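Local coordinates for YCAC GENE product (Escherichia coli, PDB 1YAC), which is probably a hydrolase of unknown specificity, an octamer built on the three-layer alpha-beta-alpha fold of the isochorismatase family, at residues Ala22-Leu25 with Ser26-Arg29. Sequence-based numbering, arbitrary orientation.
Sequences AGLL and SLVR
A tight turn with helical backbone angles, in the loop between strand 13-18 and helix 33-49 of the isochorismatase fold, brings Gly-23, Leu-24 and Leu-25 against Ser-26, Leu-27 and Val-28. Three successive amides reach back three residues, beginning with Ser-26 N to Gly-23 O at 3.0 Å. Leu-27 N bonds to Leu-24 O in the same way, and Val-28 N reaches Leu-25 O at a slightly longer 3.2 Å. The i to i+3 pattern resembles that of a 3-10 helix.

Gly-23 O also takes the hydroxyl of Ser-26, with OG 2.8 Å away and nearly in line with the C=O bond (161°). OG can fold back this far because it sits between the backbone N and the carbonyl carbon (chi1 71°), a rotamer that a small hydroxymethyl tolerates well. Two donors from one residue thus grip the carbonyl of the buried Gly-23. Replacing Ser-26 by an alanine removes the hydroxyl and would probably cost Gly-23 O the shorter of its two bonds within the turn.

Two separate apolar pairs flank the turn. Leu-24 CD2 meets Leu-27 CD1 at 4.0 Å, while Leu-25 CD2 stands 4.3 Å from CG2 of the branched Val-28, a looser touch. Phe-36 of helix 33-49 packs on both Leu-25 and Val-28. Ser-26 lies against Ser-26 of a second subunit and Leu-197 of a third, a compact residue fitting a subunit junction. With its amide and hydroxyl both spent on one carbonyl inside the turn, this polar residue can sit buried where subunits meet.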
ATOM      1  N   ALA A  22      -0.952  28.073  -6.046  1.00  8.66           N
ATOM      2  CA  ALA A  22      -2.076  27.651  -5.216  1.00  9.41           C
ATOM      3  C   ALA A  22      -3.043  26.688  -5.889  1.00 10.19           C
ATOM      4  O   ALA A  22      -3.420  25.676  -5.295  1.00 11.15           O
ATOM      5  CB  ALA A  22      -2.814  28.859  -4.674  1.00  9.98           C
ATOM      6  N   GLY A  23      -3.443  26.999  -7.118  1.00  9.98           N
ATOM      7  CA  GLY A  23      -4.353  26.135  -7.843  1.00  9.13           C
ATOM      8  C   GLY A  23      -3.666  24.837  -8.228  1.00 11.25           C
ATOM      9  O   GLY A  23      -4.164  23.747  -7.942  1.00 10.35           O
ATOM     10  N   LEU A  24      -2.474  24.951  -8.813  1.00 10.47           N
ATOM     11  CA  LEU A  24      -1.716  23.775  -9.251  1.00 10.82           C
ATOM     12  C   LEU A  24      -1.380  22.782  -8.131  1.00 10.54           C
ATOM     13  O   LEU A  24      -1.268  21.573  -8.373  1.00 10.41           O
ATOM     14  CB  LEU A  24      -0.451  24.199 -10.014  1.00 10.07           C
ATOM     15  CG  LEU A  24      -0.697  24.920 -11.349  1.00 10.99           C
ATOM     16  CD1 LEU A  24       0.643  25.384 -11.959  1.00 12.20           C
ATOM     17  CD2 LEU A  24      -1.428  23.992 -12.317  1.00 11.33           C
ATOM     18  N   LEU A  25      -1.209  23.273  -6.912  1.00 10.07           N
ATOM     19  CA  LEU A  25      -0.908  22.371  -5.803  1.00 10.60           C
ATOM     20  C   LEU A  25      -2.052  21.390  -5.536  1.00 10.55           C
ATOM     21  O   LEU A  25      -1.824  20.329  -4.966  1.00  9.83           O
ATOM     22  CB  LEU A  25      -0.552  23.135  -4.521  1.00 11.82           C
ATOM     23  CG  LEU A  25       0.793  23.873  -4.520  1.00 16.37           C
ATOM     24  CD1 LEU A  25       1.083  24.458  -3.153  1.00 18.47           C
ATOM     25  CD2 LEU A  25       1.892  22.940  -4.897  1.00 17.74           C
ATOM     26  N   SER A  26      -3.275  21.726  -5.953  1.00 10.25           N
ATOM     27  CA  SER A  26      -4.402  20.799  -5.739  1.00 10.98           C
ATOM     28  C   SER A  26      -4.275  19.561  -6.647  1.00 10.48           C
ATOM     29  O   SER A  26      -4.873  18.523  -6.376  1.00 10.94           O
ATOM     30  CB  SER A  26      -5.770  21.483  -5.937  1.00 10.61           C
ATOM     31  OG  SER A  26      -6.032  21.790  -7.289  1.00 13.02           O
ATOM     32  N   LEU A  27      -3.507  19.692  -7.727  1.00  9.89           N
ATOM     33  CA  LEU A  27      -3.276  18.585  -8.655  1.00  9.71           C
ATOM     34  C   LEU A  27      -2.239  17.586  -8.106  1.00  8.99           C
ATOM     35  O   LEU A  27      -2.152  16.441  -8.565  1.00  8.00           O
ATOM     36  CB  LEU A  27      -2.794  19.112 -10.014  1.00 11.39           C
ATOM     37  CG  LEU A  27      -3.735  20.051 -10.772  1.00 15.28           C
ATOM     38  CD1 LEU A  27      -3.106  20.412 -12.110  1.00 17.36           C
ATOM     39  CD2 LEU A  27      -5.078  19.406 -10.994  1.00 17.98           C
ATOM     40  N   VAL A  28      -1.441  18.035  -7.144  1.00  7.21           N
ATOM     41  CA  VAL A  28      -0.415  17.197  -6.547  1.00  6.92           C
ATOM     42  C   VAL A  28      -1.040  16.158  -5.619  1.00  7.00           C
ATOM     43  O   VAL A  28      -1.596  16.490  -4.573  1.00  7.49           O
ATOM     44  CB  VAL A  28       0.627  18.048  -5.772  1.00  6.11           C
ATOM     45  CG1 VAL A  28       1.670  17.147  -5.098  1.00  6.36           C
ATOM     46  CG2 VAL A  28       1.298  19.042  -6.717  1.00  6.23           C
ATOM     47  N   ARG A  29      -0.972  14.895  -6.029  1.00  7.83           N
ATOM     48  CA  ARG A  29      -1.525  13.811  -5.221  1.00  7.35           C
ATOM     49  C   ARG A  29      -0.534  12.675  -5.041  1.00  9.01           C
ATOM     50  O   ARG A  29      -0.863  11.675  -4.378  1.00  9.69           O
ATOM     51  CB  ARG A  29      -2.825  13.275  -5.837  1.00  6.77           C
ATOM     52  CG  ARG A  29      -3.985  14.269  -5.819  1.00  6.10           C
ATOM     53  CD  ARG A  29      -5.240  13.693  -6.476  1.00  7.37           C
ATOM     54  NE  ARG A  29      -6.367  14.619  -6.371  1.00  8.22           N
ATOM     55  CZ  ARG A  29      -7.179  14.714  -5.314  1.00 10.80           C
ATOM     56  NH1 ARG A  29      -7.003  13.926  -4.245  1.00  8.83           N
ATOM     57  NH2 ARG A  29      -8.152  15.628  -5.312  1.00 10.28           N
TER